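PDB 1WKR: polyporopepsin from Irpex lacteus, which cleaves peptide bonds in proteins with broad specificity as a pepsin-family aspartic endopeptidase and clots milk. Local coordinates for residues T218-S222 with D223-K227. Numbering follows the deposited sequence.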
loop_
_atom_site.group_PDB
_atom_site.type_symbol
_atom_site.label_atom_id
_atom_site.label_comp_id
_atom_site.label_asym_id
_atom_site.label_seq_id
_atom_site.Cartn_x
_atom_site.Cartn_y
_atom_site.Cartn_z
ATOM N N THR A 218 -8.561 4.923 2.664
ATOM C CA THR A 218 -9.402 3.923 2.070
ATOM C C THR A 218 -10.296 4.663 1.079
ATOM O O THR A 218 -11.250 5.394 1.532
ATOM C CB THR A 218 -10.139 3.169 3.167
ATOM O OG1 THR A 218 -9.152 2.485 3.969
ATOM C CG2 THR A 218 -11.102 2.108 2.635
ATOM N N LEU A 219 -9.952 4.645 -0.184
ATOM C CA LEU A 219 -10.611 5.486 -1.171
ATOM C C LEU A 219 -11.692 4.732 -1.898
ATOM O O LEU A 219 -11.526 3.558 -2.288
ATOM C CB LEU A 219 -9.584 6.010 -2.203
ATOM C CG LEU A 219 -8.468 6.905 -1.664
ATOM C CD1 LEU A 219 -7.527 7.299 -2.830
ATOM C CD2 LEU A 219 -9.066 8.141 -1.000
ATOM N N ILE A 220 -12.811 5.413 -2.112
ATOM C CA ILE A 220 -13.957 4.818 -2.830
ATOM C C ILE A 220 -14.469 5.747 -3.885
ATOM O O ILE A 220 -14.334 6.980 -3.777
ATOM C CB ILE A 220 -15.086 4.391 -1.803
ATOM C CG1 ILE A 220 -15.609 5.619 -1.012
ATOM C CG2 ILE A 220 -14.525 3.333 -0.873
ATOM C CD1 ILE A 220 -16.716 5.255 -0.023
ATOM N N ALA A 221 -15.039 5.172 -4.926
ATOM C CA ALA A 221 -15.565 5.958 -6.050
ATOM C C ALA A 221 -16.471 7.091 -5.580
ATOM O O ALA A 221 -17.119 6.962 -4.557
ATOM C CB ALA A 221 -16.345 5.051 -7.010
ATOM N N SER A 222 -16.505 8.161 -6.349
ATOM C CA SER A 222 -17.194 9.384 -5.878
ATOM C C SER A 222 -18.626 9.214 -5.542
ATOM O O SER A 222 -19.107 9.821 -4.588
ATOM C CB SER A 222 -17.023 10.474 -6.998
ATOM O OG SER A 222 -15.648 10.698 -7.276
ATOM N N ASP A 223 -19.361 8.401 -6.325
ATOM C CA ASP A 223 -20.733 8.142 -5.993
ATOM C C ASP A 223 -20.912 7.365 -4.715
ATOM O O ASP A 223 -21.853 7.581 -3.923
ATOM C CB ASP A 223 -21.448 7.421 -7.189
ATOM C CG ASP A 223 -20.682 6.251 -7.765
ATOM O OD1 ASP A 223 -19.467 6.302 -8.017
ATOM O OD2 ASP A 223 -21.282 5.165 -8.011
ATOM N N ALA A 224 -19.960 6.444 -4.396
ATOM C CA ALA A 224 -19.949 5.730 -3.129
ATOM C C ALA A 224 -19.549 6.639 -1.984
ATOM O O ALA A 224 -20.145 6.560 -0.896
ATOM C CB ALA A 224 -18.934 4.589 -3.258
ATOM N N PHE A 225 -18.600 7.552 -2.216
ATOM C CA PHE A 225 -18.228 8.532 -1.193
ATOM C C PHE A 225 -19.376 9.404 -0.836
ATOM O O PHE A 225 -19.615 9.703 0.348
ATOM C CB PHE A 225 -17.060 9.398 -1.742
ATOM C CG PHE A 225 -16.476 10.314 -0.723
ATOM C CD1 PHE A 225 -15.702 9.844 0.326
ATOM C CD2 PHE A 225 -16.715 11.694 -0.848
ATOM C CE1 PHE A 225 -15.148 10.703 1.227
ATOM C CE2 PHE A 225 -16.145 12.535 0.101
ATOM C CZ PHE A 225 -15.331 12.065 1.118
ATOM N N ALA A 226 -20.227 9.844 -1.805
ATOM C CA ALA A 226 -21.429 10.610 -1.450
ATOM C C ALA A 226 -22.334 9.823 -0.607
ATOM O O ALA A 226 -22.938 10.346 0.350
ATOM C CB ALA A 226 -22.109 11.033 -2.780
ATOM N N LYS A 227 -22.529 8.529 -0.877
ATOM C CA LYS A 227 -23.414 7.663 -0.037
ATOM C C LYS A 227 -22.848 7.563 1.374
ATOM O O LYS A 227 -23.617 7.559 2.370
ATOM C CB LYS A 227 -23.545 6.268 -0.620
ATOM C CG LYS A 227 -24.387 6.303 -1.923
ATOM C CD LYS A 227 -24.480 4.844 -2.503
ATOM C CE LYS A 227 -25.096 4.981 -3.906
ATOM N NZ LYS A 227 -25.192 3.612 -4.509
#
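Ile220 meets the Phe225 ring at its edge, its CG1 lying near the ring plane, while Asp295 of strand 289-295 touches the same aromatic side chain. The contact is a strand-to-helix turn in the pepsin fold: strand 218-220 ends, Ala221 takes the N-cap position, and helix 222-232 begins. Ile220 suits the corner because its CG1 arm, held between backbone N and carbonyl carbon (chi1 61°), lays CD1 against the first-turn backbone, 3.7 Å from Phe225 N. CD1 also packs 4.0 Å from Ala224 CB, and CG1 sits 4.1 Å from Phe225 CB. Ala224, whose lone methyl has CB 3.3 Å from Ala221 O, also touches Ile203 of strand 201-205, as Ile220 does. With an alanine here instead of Ile220, the CG1-CD1 arm is gone, and a gap is likely to open against Phe225 CB and the first-turn backbone. Hydroxyl and carboxylate suit the helix start: Ser222 OG bonds to Asp295 OD1, and Asp223 OD2 to Ser300 OG. Ala226 N donates to Ser222 O at 3.0 Å, an i to i+4 helical bond. Ala221, its methyl no capping group, offers backbone O to two donors, weakly to Ala224 N and more straightly (159°) to Phe225 N at 2.8 Å.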